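Local coordinates for protein thermosome subunit (Methanococcoides burtonii, PDB 3AQ1) that probably binds unfolded proteins and uses ATP binding and hydrolysis to assist their folding, as group II chaperonins of the TCP-1 family do, at residues N150-R156 and A322-H328; G142-N146 and V352-G356; K184-I190 and V295-V301; L191-V197 and A281-L287. All coordinates share one frame. Residues are numbered along the deposited sequence.

Interaction 1: N150-R156 and A322-H328; sequences NIKIEKR and AVTVLLH
Asn150 ends a short helix, and strand 151-156 starts directly after it. It runs parallel to strand 323-328. The two axes come within 4.5 Å and cross at -28°. The register is even, from Ile151 opposite Val323 to Lys155 opposite Leu327. Asn150 O accepts Val323 N at 2.8 Å. Ile151 (m, t) sets CG1 3.8 Å from Val323 CG2. Lys152 N gives to Val323 O (3.1 Å), and Lys152 O accepts Val325 N (2.9 Å). The extended Lys152 side chain (t throughout) leads its NZ to 3.3 Å from Glu154 OE1 and also to a salt bridge with Asp271. Ile153 places CG2 4.2 Å from Leu327 CB. The pair is the parallel part of the small mixed sheet of the intermediate domain. The face of Ile151, Ile153, Val323, Val325 and Leu327 lies towards helix 332-355; the face of Lys152, Thr324 and Leu326 meets strand 169-172. Glu154 N gives to Val325 O (3.0 Å), and Glu154 O accepts Leu327 N (3.0 Å). The Lys155 side chain leads off from the strands. Arg156 N gives to Leu327 O at 2.7 Å, and Arg156 CB makes a CH-pi contact over the His328 ring face, 3.7 Å from its centroid.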
loop_
_atom_site.group_PDB
_atom_site.type_symbol
_atom_site.label_atom_id
_atom_site.label_comp_id
_atom_site.label_asym_id
_atom_site.label_seq_id
_atom_site.Cartn_x
_atom_site.Cartn_y
_atom_site.Cartn_z
ATOM N N ASN A 150 9.124 -0.771 -4.837
ATOM C CA ASN A 150 9.275 -0.012 -6.065
ATOM C C ASN A 150 9.145 1.506 -5.929
ATOM O O ASN A 150 9.434 2.232 -6.871
ATOM C CB ASN A 150 8.301 -0.532 -7.117
ATOM C CG ASN A 150 8.789 -1.809 -7.774
ATOM O OD1 ASN A 150 9.992 -2.047 -7.860
ATOM N ND2 ASN A 150 7.859 -2.631 -8.246
ATOM N N ILE A 151 8.703 1.999 -4.774
ATOM C CA ILE A 151 8.725 3.440 -4.558
ATOM C C ILE A 151 9.475 3.849 -3.300
ATOM O O ILE A 151 9.208 3.367 -2.218
ATOM C CB ILE A 151 7.322 4.050 -4.600
ATOM C CG1 ILE A 151 6.725 3.832 -5.992
ATOM C CG2 ILE A 151 7.374 5.534 -4.263
ATOM C CD1 ILE A 151 5.376 4.446 -6.197
ATOM N N LYS A 152 10.447 4.729 -3.467
ATOM C CA LYS A 152 11.130 5.319 -2.333
ATOM C C LYS A 152 10.818 6.813 -2.295
ATOM O O LYS A 152 10.892 7.500 -3.313
ATOM C CB LYS A 152 12.644 5.109 -2.422
ATOM C CG LYS A 152 13.391 5.979 -1.426
ATOM C CD LYS A 152 14.892 5.917 -1.575
ATOM C CE LYS A 152 15.524 6.987 -0.710
ATOM N NZ LYS A 152 16.914 6.643 -0.333
ATOM N N ILE A 153 10.458 7.316 -1.124
ATOM C CA ILE A 153 10.233 8.741 -0.987
ATOM C C ILE A 153 11.416 9.351 -0.280
ATOM O O ILE A 153 11.820 8.898 0.776
ATOM C CB ILE A 153 8.939 9.063 -0.225
ATOM C CG1 ILE A 153 7.768 8.276 -0.821
ATOM C CG2 ILE A 153 8.655 10.520 -0.329
ATOM C CD1 ILE A 153 6.393 8.735 -0.355
ATOM N N GLU A 154 12.001 10.358 -0.906
ATOM C CA GLU A 154 13.142 11.070 -0.352
ATOM C C GLU A 154 12.698 12.521 -0.277
ATOM O O GLU A 154 12.417 13.152 -1.303
ATOM C CB GLU A 154 14.374 10.925 -1.256
ATOM C CG GLU A 154 15.594 11.688 -0.778
ATOM C CD GLU A 154 16.255 11.003 0.398
ATOM O OE1 GLU A 154 16.093 9.768 0.499
ATOM O OE2 GLU A 154 16.913 11.692 1.218
ATOM N N LYS A 155 12.588 13.048 0.933
ATOM C CA LYS A 155 12.002 14.372 1.072
ATOM C C LYS A 155 13.038 15.483 0.976
ATOM O O LYS A 155 14.025 15.509 1.710
ATOM C CB LYS A 155 11.121 14.481 2.330
ATOM C CG LYS A 155 11.781 14.076 3.617
ATOM C CD LYS A 155 10.788 13.458 4.593
ATOM C CE LYS A 155 11.514 13.078 5.881
ATOM N NZ LYS A 155 10.672 12.253 6.780
ATOM N N ARG A 156 12.810 16.378 0.026
ATOM C CA ARG A 156 13.662 17.535 -0.169
ATOM C C ARG A 156 12.957 18.831 0.302
ATOM O O ARG A 156 12.075 19.365 -0.383
ATOM C CB ARG A 156 14.040 17.638 -1.644
ATOM C CG ARG A 156 14.598 16.360 -2.240
ATOM C CD ARG A 156 15.881 16.637 -3.025
ATOM N NE ARG A 156 16.970 17.080 -2.155
ATOM C CZ ARG A 156 17.359 16.437 -1.054
ATOM N NH1 ARG A 156 16.750 15.316 -0.675
ATOM N NH2 ARG A 156 18.358 16.913 -0.329
ATOM N N ALA A 322 11.129 0.208 -10.223
ATOM C CA ALA A 322 11.398 1.159 -9.150
ATOM C C ALA A 322 11.629 2.622 -9.541
ATOM O O ALA A 322 12.213 2.937 -10.574
ATOM C CB ALA A 322 12.559 0.655 -8.305
ATOM N N VAL A 323 11.167 3.507 -8.674
ATOM C CA VAL A 323 11.291 4.948 -8.849
ATOM C C VAL A 323 11.469 5.610 -7.490
ATOM O O VAL A 323 11.066 5.087 -6.465
ATOM C CB VAL A 323 10.026 5.574 -9.478
ATOM C CG1 VAL A 323 9.487 4.710 -10.580
ATOM C CG2 VAL A 323 8.973 5.765 -8.435
ATOM N N THR A 324 12.076 6.774 -7.490
ATOM C CA THR A 324 12.194 7.546 -6.276
ATOM C C THR A 324 11.485 8.841 -6.541
ATOM O O THR A 324 11.709 9.467 -7.568
ATOM C CB THR A 324 13.663 7.846 -5.956
ATOM O OG1 THR A 324 14.353 6.613 -5.742
ATOM C CG2 THR A 324 13.783 8.706 -4.713
ATOM N N VAL A 325 10.601 9.218 -5.629
ATOM C CA VAL A 325 9.986 10.531 -5.645
ATOM C C VAL A 325 10.859 11.452 -4.811
ATOM O O VAL A 325 10.972 11.258 -3.602
ATOM C CB VAL A 325 8.596 10.524 -4.973
ATOM C CG1 VAL A 325 8.011 11.910 -5.008
ATOM C CG2 VAL A 325 7.650 9.526 -5.630
ATOM N N LEU A 326 11.494 12.434 -5.443
ATOM C CA LEU A 326 12.060 13.531 -4.677
ATOM C C LEU A 326 10.918 14.493 -4.368
ATOM O O LEU A 326 10.505 15.277 -5.223
ATOM C CB LEU A 326 13.161 14.239 -5.457
ATOM C CG LEU A 326 14.332 13.353 -5.853
ATOM C CD1 LEU A 326 15.368 14.163 -6.592
ATOM C CD2 LEU A 326 14.925 12.720 -4.611
ATOM N N LEU A 327 10.395 14.409 -3.147
ATOM C CA LEU A 327 9.243 15.207 -2.726
ATOM C C LEU A 327 9.651 16.580 -2.199
ATOM O O LEU A 327 10.432 16.674 -1.247
ATOM C CB LEU A 327 8.468 14.459 -1.642
ATOM C CG LEU A 327 7.173 15.077 -1.118
ATOM C CD1 LEU A 327 6.204 15.290 -2.263
ATOM C CD2 LEU A 327 6.568 14.165 -0.060
ATOM N N HIS A 328 9.123 17.637 -2.817
ATOM C CA HIS A 328 9.371 19.009 -2.357
ATOM C C HIS A 328 8.163 19.657 -1.657
ATOM O O HIS A 328 7.011 19.402 -2.008
ATOM C CB HIS A 328 9.813 19.892 -3.522
ATOM C CG HIS A 328 11.207 19.622 -3.989
ATOM N ND1 HIS A 328 11.491 18.739 -5.007
ATOM C CD2 HIS A 328 12.398 20.112 -3.572
ATOM C CE1 HIS A 328 12.800 18.695 -5.196
ATOM N NE2 HIS A 328 13.373 19.515 -4.335
#

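Interaction 2: G142-N146 and V352-G356; sequences GLKVN and VIEDG
Glu354 sits in the last turn of helix 332-355 and makes the one hydrogen bond between the segments. Its chi1 is m and its chi2 t, so the carboxylate reaches across to the extended chain of 142-146. Val145 N donates to Glu354 OE2 at 3.0 Å, with an angle of 163°. Leu143 O lies 3.6 Å from Glu354 CG. The closest CA pair is Leu143 CA to Glu354 CA, at 5.4 Å. Ile353 (m, t) points toward the other segment. Its CG2 is 3.8 Å from CG2 of Val145 (chi1 t) and 4.3 Å from CD1 of Leu143 (m, t). Lys144, between them, points away, as expected of alternation in an extended chain. The helix closes with Gly356 N bonded to Val352 O at 2.8 Å, and Gly356 then takes positive phi (76°). Glu354 OE1 pairs with Arg450, which also pairs with Asp355. The glutamate therefore bridges a short two-stranded hairpin and helix 449-467. This fits the lower intermediate domain of a chaperonin, where it meets the equatorial domain.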
loop_
_atom_site.group_PDB
_atom_site.type_symbol
_atom_site.label_atom_id
_atom_site.label_comp_id
_atom_site.label_asym_id
_atom_site.label_seq_id
_atom_site.Cartn_x
_atom_site.Cartn_y
_atom_site.Cartn_z
ATOM N N GLY A 142 -3.569 -11.161 -12.603
ATOM C CA GLY A 142 -3.879 -9.744 -12.700
ATOM C C GLY A 142 -2.717 -8.791 -12.487
ATOM O O GLY A 142 -1.563 -9.198 -12.436
ATOM N N LEU A 143 -3.046 -7.508 -12.357
ATOM C CA LEU A 143 -2.079 -6.438 -12.123
ATOM C C LEU A 143 -1.459 -6.430 -10.717
ATOM O O LEU A 143 -2.126 -6.728 -9.715
ATOM C CB LEU A 143 -2.766 -5.100 -12.361
ATOM C CG LEU A 143 -3.149 -4.836 -13.811
ATOM C CD1 LEU A 143 -4.093 -3.655 -13.917
ATOM C CD2 LEU A 143 -1.898 -4.593 -14.612
ATOM N N LYS A 144 -0.185 -6.057 -10.651
ATOM C CA LYS A 144 0.536 -5.963 -9.384
ATOM C C LYS A 144 1.156 -4.568 -9.211
ATOM O O LYS A 144 1.791 -4.050 -10.139
ATOM C CB LYS A 144 1.610 -7.059 -9.306
ATOM C CG LYS A 144 2.579 -6.948 -8.124
ATOM C CD LYS A 144 3.370 -8.254 -7.933
ATOM C CE LYS A 144 4.865 -8.026 -7.638
ATOM N NZ LYS A 144 5.632 -9.307 -7.449
ATOM N N VAL A 145 0.949 -3.958 -8.037
ATOM C CA VAL A 145 1.583 -2.677 -7.702
ATOM C C VAL A 145 2.398 -2.755 -6.411
ATOM O O VAL A 145 1.852 -2.633 -5.319
ATOM C CB VAL A 145 0.562 -1.546 -7.565
ATOM C CG1 VAL A 145 1.263 -0.270 -7.161
ATOM C CG2 VAL A 145 -0.203 -1.338 -8.865
ATOM N N ASN A 146 3.706 -2.953 -6.531
ATOM C CA ASN A 146 4.553 -3.100 -5.353
ATOM C C ASN A 146 5.102 -1.781 -4.811
ATOM O O ASN A 146 6.223 -1.390 -5.113
ATOM C CB ASN A 146 5.690 -4.081 -5.615
ATOM C CG ASN A 146 6.558 -4.308 -4.377
ATOM O OD1 ASN A 146 6.370 -3.654 -3.339
ATOM N ND2 ASN A 146 7.516 -5.235 -4.483
ATOM N N VAL A 352 -6.223 -0.453 -4.790
ATOM C CA VAL A 352 -7.377 -0.365 -5.671
ATOM C C VAL A 352 -7.031 -0.905 -7.063
ATOM O O VAL A 352 -7.777 -1.708 -7.627
ATOM C CB VAL A 352 -7.911 1.081 -5.772
ATOM C CG1 VAL A 352 -8.891 1.214 -6.909
ATOM C CG2 VAL A 352 -8.558 1.499 -4.470
ATOM N N ILE A 353 -5.897 -0.476 -7.609
ATOM C CA ILE A 353 -5.485 -0.914 -8.937
ATOM C C ILE A 353 -5.330 -2.433 -8.973
ATOM O O ILE A 353 -5.702 -3.088 -9.943
ATOM C CB ILE A 353 -4.186 -0.213 -9.390
ATOM C CG1 ILE A 353 -4.477 1.250 -9.724
ATOM C CG2 ILE A 353 -3.563 -0.927 -10.598
ATOM C CD1 ILE A 353 -3.286 2.017 -10.203
ATOM N N GLU A 354 -4.797 -2.999 -7.899
ATOM C CA GLU A 354 -4.691 -4.448 -7.810
ATOM C C GLU A 354 -6.069 -5.126 -7.802
ATOM O O GLU A 354 -6.321 -6.013 -8.622
ATOM C CB GLU A 354 -3.843 -4.866 -6.602
ATOM C CG GLU A 354 -2.357 -4.666 -6.821
ATOM C CD GLU A 354 -1.515 -5.033 -5.611
ATOM O OE1 GLU A 354 -2.008 -4.907 -4.465
ATOM O OE2 GLU A 354 -0.347 -5.439 -5.809
ATOM N N ASP A 355 -6.955 -4.702 -6.895
ATOM C CA ASP A 355 -8.312 -5.249 -6.826
ATOM C C ASP A 355 -9.025 -5.085 -8.163
ATOM O O ASP A 355 -9.819 -5.940 -8.555
ATOM C CB ASP A 355 -9.160 -4.545 -5.756
ATOM C CG ASP A 355 -8.730 -4.867 -4.324
ATOM O OD1 ASP A 355 -8.011 -5.869 -4.101
ATOM O OD2 ASP A 355 -9.135 -4.099 -3.418
ATOM N N GLY A 356 -8.753 -3.978 -8.853
ATOM C CA GLY A 356 -9.464 -3.639 -10.076
ATOM C C GLY A 356 -10.858 -3.104 -9.793
ATOM O O GLY A 356 -11.606 -2.761 -10.715
#

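Interaction 3: K184-I190 and V295-V301; sequences KVENAKI and VGTAGLV
Two short reciprocal bonds join Ile190 and Gly296: Ile190 N to Gly296 O at 2.7 Å and Gly296 N to Ile190 O at 2.8 Å. At the other end Val185 N meets Val301 O at 2.7 Å and Val301 N meets Val185 O at 3.0 Å. Between them Ala188 N donates to Ala298 O (3.0 Å); the return bond, Ala298 N to Ala188 O, is weak at 3.3 Å. Asn187 N adds a bond to Gly299 O (3.0 Å). The strands are antiparallel, with axes of 188-190 and 296-298 at 149°. Both chains turn a corner together, at Glu186-Asn187 and at Gly299. Asn187 has positive phi (43°) there. On the buried face Ile190 CD1 lies 3.6 Å from Ala298 CB, and Ala188 CB 3.7 Å from Val301 CG2. Strand 241-244 pairs with the other edge of 184-190, and Val241 touches Ala188, Ile190 and Val301. On the outer face Lys189 NZ is 3.7 Å from Thr297 CG2. Gly299 and Leu300 both face Thr315 on strand 310-317, a classic beta bulge within the curled mixed sheet of the chaperonin apical domain.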
loop_
_atom_site.group_PDB
_atom_site.type_symbol
_atom_site.label_atom_id
_atom_site.label_comp_id
_atom_site.label_asym_id
_atom_site.label_seq_id
_atom_site.Cartn_x
_atom_site.Cartn_y
_atom_site.Cartn_z
ATOM N N LYS A 184 30.807 10.492 -12.401
ATOM C CA LYS A 184 29.832 9.648 -13.065
ATOM C C LYS A 184 30.484 8.295 -13.244
ATOM O O LYS A 184 31.700 8.189 -13.235
ATOM C CB LYS A 184 29.445 10.204 -14.448
ATOM C CG LYS A 184 28.755 11.545 -14.438
ATOM C CD LYS A 184 28.799 12.241 -15.815
ATOM C CE LYS A 184 27.549 12.009 -16.668
ATOM N NZ LYS A 184 27.471 10.633 -17.246
ATOM N N VAL A 185 29.666 7.263 -13.393
ATOM C CA VAL A 185 30.143 5.970 -13.819
ATOM C C VAL A 185 29.117 5.337 -14.721
ATOM O O VAL A 185 28.018 5.048 -14.283
ATOM C CB VAL A 185 30.393 5.040 -12.652
ATOM C CG1 VAL A 185 30.856 3.712 -13.177
ATOM C CG2 VAL A 185 31.443 5.623 -11.732
ATOM N N GLU A 186 29.475 5.131 -15.985
ATOM C CA GLU A 186 28.593 4.453 -16.925
ATOM C C GLU A 186 28.799 2.950 -16.819
ATOM O O GLU A 186 29.874 2.488 -16.446
ATOM C CB GLU A 186 28.835 4.947 -18.339
ATOM C CG GLU A 186 28.514 6.419 -18.525
ATOM C CD GLU A 186 28.829 6.924 -19.925
ATOM O OE1 GLU A 186 29.302 6.135 -20.785
ATOM O OE2 GLU A 186 28.604 8.129 -20.156
ATOM N N ASN A 187 27.758 2.187 -17.127
ATOM C CA ASN A 187 27.801 0.747 -16.938
ATOM C C ASN A 187 28.432 0.444 -15.611
ATOM O O ASN A 187 29.520 -0.109 -15.542
ATOM C CB ASN A 187 28.604 0.082 -18.044
ATOM C CG ASN A 187 28.115 0.463 -19.391
ATOM O OD1 ASN A 187 26.917 0.362 -19.672
ATOM N ND2 ASN A 187 29.028 0.925 -20.244
ATOM N N ALA A 188 27.747 0.826 -14.551
ATOM C CA ALA A 188 28.246 0.596 -13.214
ATOM C C ALA A 188 28.172 -0.888 -12.900
ATOM O O ALA A 188 27.242 -1.579 -13.316
ATOM C CB ALA A 188 27.438 1.404 -12.213
ATOM N N LYS A 189 29.173 -1.372 -12.181
ATOM C CA LYS A 189 29.137 -2.725 -11.657
ATOM C C LYS A 189 29.206 -2.563 -10.159
ATOM O O LYS A 189 30.196 -2.074 -9.626
ATOM C CB LYS A 189 30.322 -3.533 -12.177
ATOM C CG LYS A 189 30.373 -3.572 -13.669
ATOM C CD LYS A 189 29.159 -4.285 -14.233
ATOM C CE LYS A 189 29.030 -4.062 -15.729
ATOM N NZ LYS A 189 28.066 -5.024 -16.303
ATOM N N ILE A 190 28.140 -2.957 -9.481
ATOM C CA ILE A 190 27.915 -2.511 -8.115
ATOM C C ILE A 190 28.138 -3.604 -7.090
ATOM O O ILE A 190 27.611 -4.717 -7.216
ATOM C CB ILE A 190 26.496 -1.983 -7.972
ATOM C CG1 ILE A 190 26.324 -0.760 -8.868
ATOM C CG2 ILE A 190 26.187 -1.680 -6.511
ATOM C CD1 ILE A 190 24.915 -0.493 -9.247
ATOM N N VAL A 295 27.756 -9.279 -7.886
ATOM C CA VAL A 295 27.841 -7.919 -8.387
ATOM C C VAL A 295 26.633 -7.504 -9.203
ATOM O O VAL A 295 26.234 -8.196 -10.142
ATOM C CB VAL A 295 29.082 -7.767 -9.248
ATOM C CG1 VAL A 295 29.151 -6.355 -9.887
ATOM C CG2 VAL A 295 30.317 -8.088 -8.414
ATOM N N GLY A 296 26.062 -6.357 -8.844
ATOM C CA GLY A 296 24.888 -5.837 -9.516
ATOM C C GLY A 296 25.269 -4.887 -10.629
ATOM O O GLY A 296 26.439 -4.557 -10.807
ATOM N N THR A 297 24.274 -4.436 -11.381
ATOM C CA THR A 297 24.525 -3.526 -12.485
ATOM C C THR A 297 23.517 -2.387 -12.527
ATOM O O THR A 297 22.369 -2.548 -12.131
ATOM C CB THR A 297 24.438 -4.252 -13.839
ATOM O OG1 THR A 297 23.079 -4.613 -14.090
ATOM C CG2 THR A 297 25.293 -5.492 -13.845
ATOM N N ALA A 298 23.954 -1.251 -13.051
ATOM C CA ALA A 298 23.085 -0.112 -13.264
ATOM C C ALA A 298 23.583 0.689 -14.453
ATOM O O ALA A 298 24.771 0.878 -14.610
ATOM C CB ALA A 298 23.073 0.773 -12.018
ATOM N N GLY A 299 22.678 1.191 -15.276
ATOM C CA GLY A 299 23.075 2.044 -16.377
ATOM C C GLY A 299 24.042 3.146 -15.973
ATOM O O GLY A 299 25.022 3.427 -16.679
ATOM N N LEU A 300 23.773 3.778 -14.836
ATOM C CA LEU A 300 24.526 4.961 -14.449
ATOM C C LEU A 300 24.518 5.192 -12.938
ATOM O O LEU A 300 23.497 5.080 -12.283
ATOM C CB LEU A 300 23.970 6.200 -15.174
ATOM C CG LEU A 300 24.557 7.584 -14.874
ATOM C CD1 LEU A 300 26.022 7.651 -15.243
ATOM C CD2 LEU A 300 23.779 8.671 -15.600
ATOM N N VAL A 301 25.679 5.517 -12.397
ATOM C CA VAL A 301 25.785 5.979 -11.037
ATOM C C VAL A 301 26.536 7.298 -11.055
ATOM O O VAL A 301 27.648 7.356 -11.556
ATOM C CB VAL A 301 26.521 4.975 -10.167
ATOM C CG1 VAL A 301 26.927 5.629 -8.844
ATOM C CG2 VAL A 301 25.641 3.757 -9.940
#

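Interaction 4: L191-V197 and A281-L287; sequences LLLSCPV and ATIIQDL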
loop_
_atom_site.group_PDB
_atom_site.type_symbol
_atom_site.label_atom_id
_atom_site.label_comp_id
_atom_site.label_asym_id
_atom_site.label_seq_id
_atom_site.Cartn_x
_atom_site.Cartn_y
_atom_site.Cartn_z
ATOM N N LEU A 191 28.923 -3.267 -6.074
ATOM C CA LEU A 191 29.197 -4.169 -4.962
ATOM C C LEU A 191 28.538 -3.615 -3.691
ATOM O O LEU A 191 28.728 -2.451 -3.356
ATOM C CB LEU A 191 30.717 -4.312 -4.774
ATOM C CG LEU A 191 31.261 -5.205 -3.659
ATOM C CD1 LEU A 191 31.055 -6.670 -3.991
ATOM C CD2 LEU A 191 32.735 -4.926 -3.402
ATOM N N LEU A 192 27.749 -4.432 -3.000
ATOM C CA LEU A 192 27.137 -4.004 -1.735
ATOM C C LEU A 192 27.824 -4.674 -0.548
ATOM O O LEU A 192 27.925 -5.896 -0.505
ATOM C CB LEU A 192 25.627 -4.288 -1.723
ATOM C CG LEU A 192 24.926 -3.748 -2.976
ATOM C CD1 LEU A 192 23.470 -4.155 -3.049
ATOM C CD2 LEU A 192 25.059 -2.261 -3.032
ATOM N N LEU A 193 28.317 -3.872 0.397
ATOM C CA LEU A 193 28.956 -4.400 1.604
ATOM C C LEU A 193 28.172 -4.020 2.842
ATOM O O LEU A 193 27.894 -2.851 3.067
ATOM C CB LEU A 193 30.383 -3.862 1.757
ATOM C CG LEU A 193 31.372 -4.042 0.593
ATOM C CD1 LEU A 193 32.769 -3.550 0.957
ATOM C CD2 LEU A 193 31.427 -5.480 0.155
ATOM N N SER A 194 27.821 -5.005 3.655
ATOM C CA SER A 194 27.245 -4.727 4.970
ATOM C C SER A 194 28.372 -4.751 6.000
ATOM O O SER A 194 28.220 -4.281 7.120
ATOM C CB SER A 194 26.178 -5.756 5.331
ATOM O OG SER A 194 26.760 -7.045 5.475
ATOM N N CYS A 195 29.516 -5.296 5.607
ATOM C CA CYS A 195 30.677 -5.285 6.474
ATOM C C CYS A 195 31.502 -4.024 6.269
ATOM O O CYS A 195 31.475 -3.426 5.194
ATOM C CB CYS A 195 31.542 -6.527 6.238
ATOM S SG CYS A 195 32.263 -6.665 4.620
ATOM N N PRO A 196 32.250 -3.623 7.304
ATOM C CA PRO A 196 33.138 -2.465 7.208
ATOM C C PRO A 196 34.353 -2.817 6.376
ATOM O O PRO A 196 34.743 -3.984 6.336
ATOM C CB PRO A 196 33.593 -2.244 8.663
ATOM C CG PRO A 196 32.790 -3.190 9.507
ATOM C CD PRO A 196 32.380 -4.301 8.603
ATOM N N VAL A 197 34.945 -1.822 5.728
ATOM C CA VAL A 197 36.252 -1.988 5.114
ATOM C C VAL A 197 37.278 -1.227 5.938
ATOM O O VAL A 197 37.856 -0.247 5.478
ATOM C CB VAL A 197 36.277 -1.472 3.672
ATOM C CG1 VAL A 197 37.614 -1.812 3.006
ATOM C CG2 VAL A 197 35.111 -2.053 2.874
ATOM N N ALA A 281 22.570 -6.785 -7.034
ATOM C CA ALA A 281 23.731 -7.039 -6.204
ATOM C C ALA A 281 23.365 -7.908 -5.023
ATOM O O ALA A 281 22.246 -7.866 -4.535
ATOM C CB ALA A 281 24.338 -5.745 -5.725
ATOM N N THR A 282 24.325 -8.700 -4.567
ATOM C CA THR A 282 24.142 -9.502 -3.375
ATOM C C THR A 282 24.953 -8.901 -2.242
ATOM O O THR A 282 26.170 -8.788 -2.325
ATOM C CB THR A 282 24.551 -10.960 -3.616
ATOM O OG1 THR A 282 23.873 -11.452 -4.780
ATOM C CG2 THR A 282 24.180 -11.816 -2.412
ATOM N N ILE A 283 24.257 -8.492 -1.191
ATOM C CA ILE A 283 24.884 -7.880 -0.034
ATOM C C ILE A 283 25.880 -8.846 0.578
ATOM O O ILE A 283 25.548 -9.989 0.860
ATOM C CB ILE A 283 23.839 -7.507 1.031
ATOM C CG1 ILE A 283 22.668 -6.758 0.384
ATOM C CG2 ILE A 283 24.496 -6.720 2.134
ATOM C CD1 ILE A 283 21.888 -5.873 1.325
ATOM N N ILE A 284 27.098 -8.372 0.793
ATOM C CA ILE A 284 28.205 -9.220 1.200
ATOM C C ILE A 284 28.607 -8.941 2.630
ATOM O O ILE A 284 28.734 -7.776 3.025
ATOM C CB ILE A 284 29.404 -8.942 0.312
ATOM C CG1 ILE A 284 29.296 -9.748 -0.969
ATOM C CG2 ILE A 284 30.685 -9.239 1.035
ATOM C CD1 ILE A 284 30.372 -9.384 -1.921
ATOM N N GLN A 285 28.815 -10.004 3.408
ATOM C CA GLN A 285 29.184 -9.855 4.816
ATOM C C GLN A 285 30.637 -10.203 5.069
ATOM O O GLN A 285 31.234 -9.727 6.025
ATOM C CB GLN A 285 28.284 -10.693 5.722
ATOM C CG GLN A 285 27.223 -9.890 6.443
ATOM C CD GLN A 285 25.839 -10.121 5.870
ATOM O OE1 GLN A 285 25.579 -11.164 5.270
ATOM N NE2 GLN A 285 24.935 -9.151 6.062
ATOM N N ASP A 286 31.201 -11.034 4.203
ATOM C CA ASP A 286 32.585 -11.458 4.343
ATOM C C ASP A 286 33.323 -10.985 3.103
ATOM O O ASP A 286 32.972 -11.367 1.992
ATOM C CB ASP A 286 32.650 -12.989 4.469
ATOM C CG ASP A 286 34.058 -13.518 4.791
ATOM O OD1 ASP A 286 35.059 -12.785 4.622
ATOM O OD2 ASP A 286 34.162 -14.696 5.209
ATOM N N LEU A 287 34.334 -10.140 3.289
ATOM C CA LEU A 287 35.144 -9.666 2.163
ATOM C C LEU A 287 35.893 -10.805 1.466
ATOM O O LEU A 287 36.369 -10.653 0.336
ATOM C CB LEU A 287 36.150 -8.602 2.622
ATOM C CG LEU A 287 35.650 -7.269 3.177
ATOM C CD1 LEU A 287 36.793 -6.529 3.838
ATOM C CD2 LEU A 287 35.006 -6.412 2.091
HETATM O O HOH W 1 27.326 -6.928 -4.021
#
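Strand 191-193 ends here and the chain continues as a loop through Val197. The segment 281-287 is irregular, yet it bonds to the strand's edge at one bridge, Leu193 with Ile284. Ile284 N donates to Leu192 O at 2.9 Å. Ile284 O then takes two donors from one residue, Ser194 N at 3.0 Å and Ser194 OG at 3.2 Å. Chi1 of Ser194 is p, which folds the hydroxyl back to that carbonyl. Leu192 N has no direct partner in 281-287. A water accepts from it at 2.7 Å and donates to Thr282 O at 2.8 Å, filling the gap where the backbones part. In the apical domain, the loop after helix 269-279 thus takes over the strand edge that 296-298 pairs with earlier. The other edge of the strand is served by 241-244, with Leu191 and Leu193 bonded to Phe243. Ser194 O accepts Lys246 NZ. In the loop, Ala281 N and O are met by Thr279 and Ser276 side chains, and Asp286 OD1 accepts Asp288 N. Packing fills the rest. Leu192 CD1 presses on Ala281 CB at 3.2 Å, and Leu191 CD1 on Ile284 CD1 at 3.5 Å. Leu287 lies against Leu193, with Leu287 CD2 to Leu193 CD1 at 3.8 Å, and against Cys195, with Leu287 CG to Cys195 SG at 3.7 Å.

In the fold
The chain enters through interaction 2, then 1, 3 and 4, and returns in the order 4, 3, 1, 2. Each contact encloses the next. Interactions 1 and 2 are about 20 Å apart between centres and belong to the intermediate domain. Strand 323-329 is followed by helix 332-355, whose last turn carries interaction 2. The centres of interactions 3 and 4 are about 16 Å apart in the apical domain. They share strand 184-193 and touch where Ala281 CB lies 3.6 Å from Gly296 N. Interactions 2 and 4 are farthest apart, with centres about 34 Å away. The apical domain is therefore an insertion in the intermediate one, joined to it by two chain connections, a layout consistent with the hinged apical domains of chaperonins.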